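Local coordinates for protein tyrocidine synthetase 3 (Brevibacillus brevis, PDB 2JGP) that probably forms a peptide bond in nonribosomal synthesis of the antibiotic tyrocidine, combining a peptidyl carrier domain with a condensation domain, at residues Val18-Val22 against Arg46-Met51; Phe409-Val413 against Asn425-Asp429. All coordinates share one frame; numbering follows the deposited sequence.

Contact 1 (18-22 with 46-51) lies in the N-terminal carrier part, on the periphery of the molecule, while contact 2 (409-413 with 425-429) belongs to the condensation part and sits closer to the centre of the molecule. They are about 31 Å apart between centres and share no helix or strand. Both are partly buried, and neither has a hydrogen bond across it. Contact 1 joins two helices through valines, with a tryptophan, a methionine and a serine around them. Contact 2 sets one short helix against an irregular loop, using two phenylalanine rings, leucines and a proline, and the loop has its own polar tie.

Contact 1: Val18-Val22 against Arg46-Met51; sequences VWEQV and RVLSSM
Arg46 O accepts the backbone N-H of Ser50 at 2.9 Å, the ordinary helical bond, and the Ser50 hydroxyl lies beside the same oxygen, with OG 3.0 Å from Arg46 O. With chi1 at -67°, OG stands beside the backbone N, on the side from which it can reach back down the helix to that carbonyl. Ser50 also faces the other helix: its CB packs on Val18 CG1 at 3.6 Å, and OG lies beside Val22 CG2, with no hydrogen bond to 18-22.

Val47 is the divided residue of this contact. Its CG1 goes to the indole of Trp19, coming within 3.7 Å of Trp19 NE1 and also touching CD1, while its CG2 packs on Val22 CG1 at 3.9 Å. The same Val22 methyl rests on Arg46 CB, the aliphatic root of a chain that then runs on extended. Val18 splits its branches too, giving CG2 to Met51, whose SD is 3.6 Å away. Met51 reaches it through a chain folded at both chi2 and chi3. Trp19 NE1 is buried here against a methyl group and has no hydrogen-bond partner in the model.

The axes of the two segments approach to 9.8 Å and run at 128°, closer to antiparallel than parallel. This is packing within the helical bundle of a carrier domain, and helix 41-55 begins at the GGHS motif whose serine carries phosphopantetheine in this family. Helix 70-79 closes the same core, its Ile70 touching Trp19 and its Ile77 touching Met51, and Phe34 from the connecting loop meets the indole edge-to-face.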
loop_
_atom_site.group_PDB
_atom_site.type_symbol
_atom_site.label_atom_id
_atom_site.label_comp_id
_atom_site.label_asym_id
_atom_site.label_seq_id
_atom_site.Cartn_x
_atom_site.Cartn_y
_atom_site.Cartn_z
ATOM N N VAL A 18 -0.275 -11.726 -20.869
ATOM C CA VAL A 18 -0.996 -12.058 -22.089
ATOM C C VAL A 18 -0.058 -12.523 -23.215
ATOM O O VAL A 18 -0.350 -13.509 -23.887
ATOM C CB VAL A 18 -1.888 -10.887 -22.560
ATOM C CG1 VAL A 18 -2.402 -11.136 -23.969
ATOM C CG2 VAL A 18 -3.071 -10.703 -21.590
ATOM N N TRP A 19 1.070 -11.839 -23.406
ATOM C CA TRP A 19 2.024 -12.238 -24.448
ATOM C C TRP A 19 2.575 -13.641 -24.200
ATOM O O TRP A 19 2.719 -14.428 -25.130
ATOM C CB TRP A 19 3.200 -11.269 -24.528
ATOM C CG TRP A 19 2.897 -9.946 -25.159
ATOM C CD1 TRP A 19 1.678 -9.327 -25.249
ATOM C CD2 TRP A 19 3.848 -9.045 -25.744
ATOM N NE1 TRP A 19 1.814 -8.112 -25.865
ATOM C CE2 TRP A 19 3.134 -7.912 -26.181
ATOM C CE3 TRP A 19 5.233 -9.092 -25.946
ATOM C CZ2 TRP A 19 3.756 -6.827 -26.807
ATOM C CZ3 TRP A 19 5.852 -8.013 -26.568
ATOM C CH2 TRP A 19 5.110 -6.897 -26.990
ATOM N N GLU A 20 2.905 -13.935 -22.946
ATOM C CA GLU A 20 3.409 -15.259 -22.571
ATOM C C GLU A 20 2.413 -16.359 -22.933
ATOM O O GLU A 20 2.793 -17.389 -23.484
ATOM C CB GLU A 20 3.727 -15.308 -21.078
ATOM C CG GLU A 20 4.943 -14.483 -20.696
ATOM C CD GLU A 20 5.062 -14.246 -19.200
ATOM O OE1 GLU A 20 6.112 -13.720 -18.775
ATOM O OE2 GLU A 20 4.118 -14.587 -18.453
ATOM N N GLN A 21 1.141 -16.128 -22.634
ATOM C CA GLN A 21 0.088 -17.089 -22.971
ATOM C C GLN A 21 -0.104 -17.240 -24.476
ATOM O O GLN A 21 -0.155 -18.363 -24.997
ATOM C CB GLN A 21 -1.233 -16.671 -22.327
ATOM C CG GLN A 21 -1.228 -16.744 -20.803
ATOM C CD GLN A 21 -0.832 -18.117 -20.278
ATOM O OE1 GLN A 21 0.073 -18.238 -19.447
ATOM N NE2 GLN A 21 -1.495 -19.157 -20.770
ATOM N N VAL A 22 -0.207 -16.114 -25.172
ATOM C CA VAL A 22 -0.469 -16.126 -26.610
ATOM C C VAL A 22 0.719 -16.687 -27.402
ATOM O O VAL A 22 0.537 -17.512 -28.302
ATOM C CB VAL A 22 -0.809 -14.717 -27.130
ATOM C CG1 VAL A 22 -0.795 -14.693 -28.663
ATOM C CG2 VAL A 22 -2.165 -14.264 -26.582
ATOM N N ARG A 46 -4.653 -12.177 -31.699
ATOM C CA ARG A 46 -4.984 -12.908 -30.473
ATOM C C ARG A 46 -4.647 -12.103 -29.209
ATOM O O ARG A 46 -5.381 -12.168 -28.224
ATOM C CB ARG A 46 -4.268 -14.258 -30.425
ATOM C CG ARG A 46 -4.811 -15.296 -31.381
ATOM C CD ARG A 46 -3.908 -16.517 -31.393
ATOM N NE ARG A 46 -4.531 -17.675 -32.028
ATOM C CZ ARG A 46 -3.894 -18.802 -32.349
ATOM N NH1 ARG A 46 -2.592 -18.947 -32.108
ATOM N NH2 ARG A 46 -4.563 -19.793 -32.924
ATOM N N VAL A 47 -3.541 -11.359 -29.235
ATOM C CA VAL A 47 -3.185 -10.480 -28.113
ATOM C C VAL A 47 -4.250 -9.398 -27.926
ATOM O O VAL A 47 -4.676 -9.122 -26.803
ATOM C CB VAL A 47 -1.800 -9.824 -28.301
ATOM C CG1 VAL A 47 -1.599 -8.673 -27.304
ATOM C CG2 VAL A 47 -0.696 -10.862 -28.144
ATOM N N LEU A 48 -4.682 -8.800 -29.032
ATOM C CA LEU A 48 -5.741 -7.794 -29.000
ATOM C C LEU A 48 -7.027 -8.374 -28.414
ATOM O O LEU A 48 -7.681 -7.742 -27.577
ATOM C CB LEU A 48 -6.015 -7.251 -30.405
ATOM C CG LEU A 48 -4.830 -6.637 -31.159
ATOM C CD1 LEU A 48 -5.295 -6.094 -32.493
ATOM C CD2 LEU A 48 -4.151 -5.554 -30.339
ATOM N N SER A 49 -7.383 -9.574 -28.870
ATOM C CA SER A 49 -8.568 -10.273 -28.382
ATOM C C SER A 49 -8.476 -10.566 -26.887
ATOM O O SER A 49 -9.439 -10.350 -26.152
ATOM C CB SER A 49 -8.774 -11.582 -29.146
ATOM O OG SER A 49 -9.118 -11.329 -30.494
ATOM N N SER A 50 -7.320 -11.064 -26.447
ATOM C CA SER A 50 -7.115 -11.408 -25.031
ATOM C C SER A 50 -7.202 -10.202 -24.103
ATOM O O SER A 50 -7.763 -10.302 -23.012
ATOM C CB SER A 50 -5.766 -12.099 -24.822
ATOM O OG SER A 50 -5.754 -13.365 -25.453
ATOM N N MET A 51 -6.635 -9.074 -24.529
ATOM C CA MET A 51 -6.699 -7.843 -23.732
ATOM C C MET A 51 -8.123 -7.302 -23.671
ATOM O O MET A 51 -8.530 -6.743 -22.653
ATOM C CB MET A 51 -5.748 -6.779 -24.285
ATOM C CG MET A 51 -4.276 -7.147 -24.151
ATOM S SD MET A 51 -3.733 -7.292 -22.436
ATOM C CE MET A 51 -3.807 -5.581 -21.904
#

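Contact 2: Phe409-Val413 against Asn425-Asp429; sequences FEELV and NPLFD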
loop_
_atom_site.group_PDB
_atom_site.type_symbol
_atom_site.label_atom_id
_atom_site.label_comp_id
_atom_site.label_asym_id
_atom_site.label_seq_id
_atom_site.Cartn_x
_atom_site.Cartn_y
_atom_site.Cartn_z
ATOM N N PHE A 409 -10.520 -4.976 -1.499
ATOM C CA PHE A 409 -10.422 -6.018 -0.474
ATOM C C PHE A 409 -11.755 -6.186 0.262
ATOM O O PHE A 409 -12.112 -7.290 0.651
ATOM C CB PHE A 409 -9.289 -5.714 0.517
ATOM C CG PHE A 409 -9.024 -6.833 1.485
ATOM C CD1 PHE A 409 -8.357 -7.979 1.072
ATOM C CD2 PHE A 409 -9.466 -6.759 2.797
ATOM C CE1 PHE A 409 -8.125 -9.021 1.955
ATOM C CE2 PHE A 409 -9.234 -7.806 3.692
ATOM C CZ PHE A 409 -8.569 -8.933 3.271
ATOM N N GLU A 410 -12.495 -5.084 0.411
ATOM C CA GLU A 410 -13.819 -5.085 1.053
ATOM C C GLU A 410 -14.817 -5.985 0.332
ATOM O O GLU A 410 -15.629 -6.656 0.971
ATOM C CB GLU A 410 -14.403 -3.664 1.109
ATOM C CG GLU A 410 -13.639 -2.683 1.998
ATOM C CD GLU A 410 -12.441 -2.054 1.315
ATOM O OE1 GLU A 410 -12.425 -1.994 0.066
ATOM O OE2 GLU A 410 -11.513 -1.620 2.029
ATOM N N GLU A 411 -14.771 -5.973 -1.000
ATOM C CA GLU A 411 -15.643 -6.821 -1.809
ATOM C C GLU A 411 -15.274 -8.296 -1.685
ATOM O O GLU A 411 -16.156 -9.153 -1.598
ATOM C CB GLU A 411 -15.598 -6.394 -3.281
ATOM C CG GLU A 411 -16.244 -5.047 -3.549
ATOM C CD GLU A 411 -17.700 -5.012 -3.139
ATOM O OE1 GLU A 411 -18.416 -6.009 -3.386
ATOM O OE2 GLU A 411 -18.130 -3.989 -2.566
ATOM N N LEU A 412 -13.973 -8.584 -1.682
ATOM C CA LEU A 412 -13.485 -9.958 -1.572
ATOM C C LEU A 412 -13.954 -10.618 -0.280
ATOM O O LEU A 412 -14.440 -11.746 -0.298
ATOM C CB LEU A 412 -11.955 -9.989 -1.636
ATOM C CG LEU A 412 -11.295 -11.368 -1.525
ATOM C CD1 LEU A 412 -11.830 -12.330 -2.575
ATOM C CD2 LEU A 412 -9.784 -11.227 -1.633
ATOM N N VAL A 413 -13.795 -9.912 0.835
ATOM C CA VAL A 413 -14.180 -10.437 2.148
ATOM C C VAL A 413 -15.660 -10.811 2.191
ATOM O O VAL A 413 -16.018 -11.886 2.672
ATOM C CB VAL A 413 -13.875 -9.420 3.266
ATOM C CG1 VAL A 413 -14.603 -9.798 4.561
ATOM C CG2 VAL A 413 -12.365 -9.319 3.491
ATOM N N ASN A 425 -8.049 -12.060 11.836
ATOM C CA ASN A 425 -8.465 -11.212 10.723
ATOM C C ASN A 425 -8.839 -12.028 9.494
ATOM O O ASN A 425 -8.371 -13.155 9.336
ATOM C CB ASN A 425 -7.361 -10.209 10.397
ATOM C CG ASN A 425 -7.258 -9.112 11.435
ATOM O OD1 ASN A 425 -8.043 -8.163 11.427
ATOM N ND2 ASN A 425 -6.294 -9.239 12.341
ATOM N N PRO A 426 -9.693 -11.462 8.623
ATOM C CA PRO A 426 -10.112 -12.208 7.445
ATOM C C PRO A 426 -8.955 -12.444 6.470
ATOM O O PRO A 426 -8.143 -11.539 6.223
ATOM C CB PRO A 426 -11.212 -11.328 6.828
ATOM C CG PRO A 426 -10.986 -9.969 7.362
ATOM C CD PRO A 426 -10.307 -10.122 8.689
ATOM N N LEU A 427 -8.872 -13.678 5.975
ATOM C CA LEU A 427 -7.919 -14.112 4.949
ATOM C C LEU A 427 -6.458 -14.234 5.401
ATOM O O LEU A 427 -5.785 -15.189 5.013
ATOM C CB LEU A 427 -8.021 -13.259 3.672
ATOM C CG LEU A 427 -9.202 -13.597 2.756
ATOM C CD1 LEU A 427 -9.238 -12.661 1.564
ATOM C CD2 LEU A 427 -9.145 -15.050 2.291
ATOM N N PHE A 428 -5.961 -13.277 6.187
ATOM C CA PHE A 428 -4.574 -13.330 6.673
ATOM C C PHE A 428 -4.423 -12.743 8.079
ATOM O O PHE A 428 -5.143 -11.820 8.465
ATOM C CB PHE A 428 -3.619 -12.627 5.696
ATOM C CG PHE A 428 -4.045 -11.239 5.320
ATOM C CD1 PHE A 428 -3.708 -10.149 6.118
ATOM C CD2 PHE A 428 -4.790 -11.019 4.174
ATOM C CE1 PHE A 428 -4.111 -8.865 5.775
ATOM C CE2 PHE A 428 -5.192 -9.736 3.825
ATOM C CZ PHE A 428 -4.850 -8.659 4.625
ATOM N N ASP A 429 -3.477 -13.299 8.832
ATOM C CA ASP A 429 -3.183 -12.853 10.196
ATOM C C ASP A 429 -1.793 -12.250 10.334
ATOM O O ASP A 429 -1.354 -11.928 11.435
ATOM C CB ASP A 429 -3.358 -14.021 11.155
ATOM C CG ASP A 429 -4.805 -14.368 11.354
ATOM O OD1 ASP A 429 -5.566 -13.460 11.754
ATOM O OD2 ASP A 429 -5.189 -15.522 11.087
#
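Phe409 and Phe428 converge from the two segments and form the aromatic part of the contact. Their centroids are 5.5 Å apart and the planes are turned by 50°, an oblique pairing. At its closest, Phe409 CZ comes to 3.5 Å from Phe428 CE2. Phe409 gets there with CG anti to its own N (chi1 -173°), which throws the ring out from the helix. Pro426 O takes part with both rings: it lies in the plane of Phe409 at the edge, 4.0 Å from CZ, and it also stands over one face of Phe428, displaced from the ring centre.

The aliphatic contacts lie on the side of the Phe409 ring plane away from Phe428. Leu427 CD1 meets Leu412 CD2 at 3.5 Å, the two side chains at roughly a right angle, and the same methyl touches Phe409 CE1. Farther along the helix, Val413 CG2 rests on Pro426 CB at 4.1 Å.

The receiving loop presents Leu427 at the centre of a classic gamma turn, with positive phi (72°) and a weak bond from Phe428 N to Pro426 O. It leads directly into strand 430-435, an outer strand of a four-stranded sheet in the condensation domain, and strand 373-379 backs Leu427 and Phe428 through Ala376.

No hydrogen bond crosses between 409-413 and 425-429; the loop is braced from within. Asn425 N donates almost straight to Asp429 OD1 at 2.9 Å, tying the two ends of 425-429 together. Asp429 OD2 takes a salt bridge from Arg424, and Asn425 ND2 bonds to Lys462 O.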